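PDB 4FF5: glycosyl hydrolase 25 from Streptococcus pneumoniae, which probably hydrolyses glycosidic bonds in cell-wall peptidoglycan, as other family 25 glycosyl hydrolases do, and is a virulence factor taking part in host-cell invasion. Local coordinates for residues P53-S58 / G235-F240; V80-G85 / Y140-P145. One frame throughout, in Å; residues are numbered along the deposited sequence.

How the contacts relate
Both contacts lie on the TIM-type barrel expected of a family 25 glycosyl hydrolase, with centres about 20 Å apart. Contact 1 sets strand 54-57 against the loop that follows strand 234-235; contact 2 sets the next strand, 77-84, against the last part of helix 129-143. Along the chain both segments of contact 2 fall between the two of contact 1, so contact 1 joins early and late parts of the barrel while contact 2 spans a shorter interval. The two strands are parallel neighbours in the sheet, and L57 O and R81 N, 2.8 Å apart, probably share a hydrogen bond. The apolar packing of each contact is thus tied into the same barrel wall.

Contact 1. Residues P53-S58 / G235-F240; sequences PIIDLS and GKIAGF
I237 meets I55 and P53 through a single methyl, CD1, carried forward by an extended side chain: CG1 lies anti to the carbonyl carbon, beside the backbone N (chi1 -62°), and CD1 lies anti to CA (chi2 -172°). On the strand side, I55 has CG1 between its own N and carbonyl carbon (chi1 68°), which swings CG2 to the side of the backbone N, where it faces the incoming methyl. I55 CG2 and I237 CD1 lie 3.5 Å apart, a little tighter than ordinary van der Waals contact. The same CD1 also reaches the ring of P53, with P53 CG at 3.6 Å; the two side chains lie antiparallel, each passing alongside the other. I237 opens a type II turn closed by F240 N on I237 O at 3.2 Å, with G239 in its third position. L71 of helix 68-73 touches I55, I237 and F240, while I246 of strand 244-249 lies against P53 and I237. The segments share no hydrogen bond. Strand 54-57 is instead paired with its sheet neighbours, and the loop has a polar tie of its own, A238 O to N74 ND2. Between the two segments the join is probably one of dispersion and partial exclusion of water around one methyl group.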
loop_
_atom_site.group_PDB
_atom_site.type_symbol
_atom_site.label_atom_id
_atom_site.label_comp_id
_atom_site.label_asym_id
_atom_site.label_seq_id
_atom_site.Cartn_x
_atom_site.Cartn_y
_atom_site.Cartn_z
ATOM N N PRO A 53 -12.966 6.601 2.482
ATOM C CA PRO A 53 -11.694 6.519 1.760
ATOM C C PRO A 53 -10.829 5.326 2.190
ATOM O O PRO A 53 -11.049 4.749 3.262
ATOM C CB PRO A 53 -11.001 7.821 2.148
ATOM C CG PRO A 53 -11.548 8.158 3.481
ATOM C CD PRO A 53 -12.981 7.703 3.461
ATOM N N ILE A 54 -9.874 4.964 1.337
ATOM C CA ILE A 54 -8.845 3.981 1.668
ATOM C C ILE A 54 -7.592 4.741 2.116
ATOM O O ILE A 54 -7.128 5.653 1.420
ATOM C CB ILE A 54 -8.517 3.083 0.453
ATOM C CG1 ILE A 54 -9.752 2.233 0.063
ATOM C CG2 ILE A 54 -7.265 2.236 0.705
ATOM C CD1 ILE A 54 -9.745 1.831 -1.405
ATOM N N ILE A 55 -7.054 4.373 3.278
ATOM C CA ILE A 55 -5.833 4.996 3.767
ATOM C C ILE A 55 -4.625 4.066 3.617
ATOM O O ILE A 55 -4.763 2.846 3.438
ATOM C CB ILE A 55 -5.961 5.467 5.244
ATOM C CG1 ILE A 55 -6.079 4.253 6.187
ATOM C CG2 ILE A 55 -7.129 6.448 5.380
ATOM C CD1 ILE A 55 -6.100 4.615 7.671
ATOM N N ASP A 56 -3.443 4.673 3.623
ATOM C CA ASP A 56 -2.204 3.933 3.825
ATOM C C ASP A 56 -1.446 4.571 4.990
ATOM O O ASP A 56 -1.501 5.797 5.193
ATOM C CB ASP A 56 -1.372 3.763 2.540
ATOM C CG ASP A 56 -0.900 5.090 1.946
ATOM O OD1 ASP A 56 -1.598 5.632 1.056
ATOM O OD2 ASP A 56 0.168 5.589 2.381
ATOM N N LEU A 57 -0.787 3.710 5.764
ATOM C CA LEU A 57 -0.174 4.057 7.031
ATOM C C LEU A 57 1.158 3.359 7.119
ATOM O O LEU A 57 1.358 2.298 6.505
ATOM C CB LEU A 57 -1.013 3.514 8.193
ATOM C CG LEU A 57 -2.377 4.066 8.487
ATOM C CD1 LEU A 57 -3.060 3.097 9.436
ATOM C CD2 LEU A 57 -2.237 5.438 9.137
ATOM N N SER A 58 2.043 3.952 7.907
ATOM C CA SER A 58 3.375 3.418 8.173
ATOM C C SER A 58 3.724 3.716 9.645
ATOM O O SER A 58 2.895 4.273 10.386
ATOM C CB SER A 58 4.415 4.084 7.249
ATOM O OG SER A 58 4.662 5.408 7.676
ATOM N N GLY A 235 -4.319 14.358 3.933
ATOM C CA GLY A 235 -5.677 14.103 4.354
ATOM C C GLY A 235 -5.844 14.182 5.864
ATOM O O GLY A 235 -4.875 14.084 6.624
ATOM N N LYS A 236 -7.083 14.406 6.287
ATOM C CA LYS A 236 -7.435 14.426 7.709
ATOM C C LYS A 236 -8.680 13.596 7.878
ATOM O O LYS A 236 -9.697 13.880 7.237
ATOM C CB LYS A 236 -7.685 15.859 8.198
ATOM C CG LYS A 236 -6.449 16.747 8.150
ATOM C CD LYS A 236 -5.588 16.588 9.393
ATOM C CE LYS A 236 -4.208 17.180 9.177
ATOM N NZ LYS A 236 -3.537 17.464 10.475
ATOM N N ILE A 237 -8.595 12.559 8.716
ATOM C CA ILE A 237 -9.731 11.680 9.002
ATOM C C ILE A 237 -9.955 11.609 10.516
ATOM O O ILE A 237 -8.998 11.533 11.296
ATOM C CB ILE A 237 -9.530 10.254 8.445
ATOM C CG1 ILE A 237 -9.394 10.281 6.917
ATOM C CG2 ILE A 237 -10.682 9.336 8.841
ATOM C CD1 ILE A 237 -9.381 8.919 6.266
ATOM N N ALA A 238 -11.222 11.646 10.921
ATOM C CA ALA A 238 -11.584 11.565 12.338
ATOM C C ALA A 238 -11.018 10.299 12.989
ATOM O O ALA A 238 -11.208 9.197 12.483
ATOM C CB ALA A 238 -13.101 11.630 12.494
ATOM N N GLY A 239 -10.341 10.467 14.126
ATOM C CA GLY A 239 -9.688 9.354 14.810
ATOM C C GLY A 239 -8.176 9.487 14.808
ATOM O O GLY A 239 -7.481 8.705 15.464
ATOM N N PHE A 240 -7.672 10.481 14.070
ATOM C CA PHE A 240 -6.231 10.765 13.965
ATOM C C PHE A 240 -6.028 12.241 13.646
ATOM O O PHE A 240 -6.655 12.775 12.733
ATOM C CB PHE A 240 -5.566 9.851 12.898
ATOM C CG PHE A 240 -4.058 9.995 12.791
ATOM C CD1 PHE A 240 -3.233 9.782 13.896
ATOM C CD2 PHE A 240 -3.460 10.282 11.571
ATOM C CE1 PHE A 240 -1.855 9.920 13.798
ATOM C CE2 PHE A 240 -2.086 10.403 11.458
ATOM C CZ PHE A 240 -1.275 10.218 12.576
#

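Contact 2. Residues V80-G85 / Y140-P145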
loop_
_atom_site.group_PDB
_atom_site.type_symbol
_atom_site.label_atom_id
_atom_site.label_comp_id
_atom_site.label_asym_id
_atom_site.label_seq_id
_atom_site.Cartn_x
_atom_site.Cartn_y
_atom_site.Cartn_z
ATOM N N VAL A 80 -0.915 -1.061 4.806
ATOM C CA VAL A 80 0.033 -0.832 5.925
ATOM C C VAL A 80 1.488 -1.125 5.499
ATOM O O VAL A 80 1.757 -2.158 4.882
ATOM C CB VAL A 80 -0.362 -1.714 7.150
ATOM C CG1 VAL A 80 0.693 -1.648 8.265
ATOM C CG2 VAL A 80 -1.712 -1.264 7.711
ATOM N N ARG A 81 2.421 -0.243 5.835
ATOM C CA ARG A 81 3.821 -0.463 5.476
ATOM C C ARG A 81 4.446 -1.510 6.384
ATOM O O ARG A 81 4.336 -1.402 7.602
ATOM C CB ARG A 81 4.639 0.810 5.597
ATOM C CG ARG A 81 5.999 0.658 4.933
ATOM C CD ARG A 81 6.832 1.922 5.059
ATOM N NE ARG A 81 7.377 2.112 6.411
ATOM C CZ ARG A 81 8.287 3.031 6.732
ATOM N NH1 ARG A 81 8.782 3.829 5.796
ATOM N NH2 ARG A 81 8.718 3.154 7.992
ATOM N N VAL A 82 5.086 -2.510 5.786
ATOM C CA VAL A 82 5.778 -3.570 6.554
ATOM C C VAL A 82 7.310 -3.453 6.419
ATOM O O VAL A 82 8.074 -3.701 7.369
ATOM C CB VAL A 82 5.227 -4.964 6.142
ATOM C CG1 VAL A 82 5.982 -6.124 6.804
ATOM C CG2 VAL A 82 3.752 -5.046 6.520
ATOM N N HIS A 83 7.768 -3.050 5.234
ATOM C CA HIS A 83 9.194 -2.952 4.989
ATOM C C HIS A 83 9.552 -1.672 4.281
ATOM O O HIS A 83 8.852 -1.243 3.360
ATOM C CB HIS A 83 9.621 -4.159 4.157
ATOM C CG HIS A 83 11.108 -4.413 4.141
ATOM N ND1 HIS A 83 11.895 -4.024 3.134
ATOM C CD2 HIS A 83 11.939 -5.045 5.062
ATOM C CE1 HIS A 83 13.162 -4.390 3.375
ATOM N NE2 HIS A 83 13.193 -5.007 4.561
ATOM N N SER A 84 10.639 -1.042 4.701
ATOM C CA SER A 84 11.358 -0.172 3.765
ATOM C C SER A 84 12.760 -0.660 3.429
ATOM O O SER A 84 13.554 -1.025 4.316
ATOM C CB SER A 84 11.434 1.255 4.261
ATOM O OG SER A 84 12.354 1.932 3.416
ATOM N N GLY A 85 13.106 -0.631 2.154
ATOM C CA GLY A 85 14.428 -1.043 1.760
ATOM C C GLY A 85 15.424 0.073 1.979
ATOM O O GLY A 85 16.539 0.019 1.460
ATOM N N TYR A 140 7.638 -10.589 2.901
ATOM C CA TYR A 140 6.680 -11.679 2.902
ATOM C C TYR A 140 6.574 -12.371 4.266
ATOM O O TYR A 140 5.472 -12.630 4.735
ATOM C CB TYR A 140 6.976 -12.693 1.807
ATOM C CG TYR A 140 5.873 -13.700 1.632
ATOM C CD1 TYR A 140 5.948 -14.956 2.248
ATOM C CD2 TYR A 140 4.731 -13.385 0.900
ATOM C CE1 TYR A 140 4.929 -15.882 2.105
ATOM C CE2 TYR A 140 3.704 -14.302 0.755
ATOM C CZ TYR A 140 3.815 -15.545 1.351
ATOM O OH TYR A 140 2.805 -16.445 1.205
ATOM N N ASN A 141 7.714 -12.679 4.876
ATOM C CA ASN A 141 7.719 -13.405 6.149
ATOM C C ASN A 141 7.139 -12.594 7.287
ATOM O O ASN A 141 6.531 -13.153 8.196
ATOM C CB ASN A 141 9.115 -13.930 6.487
ATOM C CG ASN A 141 9.593 -14.993 5.509
ATOM O OD1 ASN A 141 8.795 -15.569 4.757
ATOM N ND2 ASN A 141 10.905 -15.246 5.493
ATOM N N ALA A 142 7.278 -11.273 7.223
ATOM C CA ALA A 142 6.706 -10.433 8.266
ATOM C C ALA A 142 5.187 -10.227 8.101
ATOM O O ALA A 142 4.446 -10.176 9.068
ATOM C CB ALA A 142 7.442 -9.101 8.339
ATOM N N ALA A 143 4.724 -10.160 6.857
ATOM C CA ALA A 143 3.352 -9.789 6.590
ATOM C C ALA A 143 2.416 -10.985 6.452
ATOM O O ALA A 143 1.252 -10.888 6.832
ATOM C CB ALA A 143 3.282 -8.943 5.316
ATOM N N SER A 144 2.907 -12.075 5.858
ATOM C CA SER A 144 2.064 -13.238 5.533
ATOM C C SER A 144 1.261 -13.825 6.714
ATOM O O SER A 144 0.137 -14.270 6.499
ATOM C CB SER A 144 2.850 -14.329 4.782
ATOM O OG SER A 144 3.866 -14.922 5.596
ATOM N N PRO A 145 1.817 -13.793 7.959
ATOM C CA PRO A 145 1.062 -14.289 9.112
ATOM C C PRO A 145 -0.279 -13.591 9.296
ATOM O O PRO A 145 -1.175 -14.152 9.925
ATOM C CB PRO A 145 1.984 -13.979 10.299
ATOM C CG PRO A 145 3.356 -13.992 9.711
ATOM C CD PRO A 145 3.183 -13.386 8.350
#
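Apolar packing makes the whole of the direct contact between V82 and the last part of helix 129-143, at A142 and A143. V82 CG1, anti to the backbone N (chi1 175°), meets A142 CB at 3.7 Å and also lies 4.2 Å from A143 CB. The other branch, CG2, sits beside the backbone N and approaches A143 CB at 4.1 Å. The valine thus sets both branches against two successive alanine methyls, and these short side chains let the backbones come close: the CA atoms of V82 and A143 are 6.7 Å apart. Y104 of helix 104-112 touches both V82 and A142, and H83, next along the strand, packs on A135 and V138 of helix 129-143. No hydrogen bond crosses the contact. The strand bonds to its neighbours, V82 pairing with Y121, while within 140-145 Y140 O accepts from S144 N at 2.9 Å and from S144 OG at 2.9 Å, the two donors arriving from opposite faces of the carbonyl plane, with the hydroxyl 34° off it. Inside that segment, S144 CB also rests over one face of the Y140 ring, toward its rim. Between 80-85 and 140-145, barrel strand and outer helix therefore meet through methyl groups alone, while the double grip on Y140 O satisfies that carbonyl.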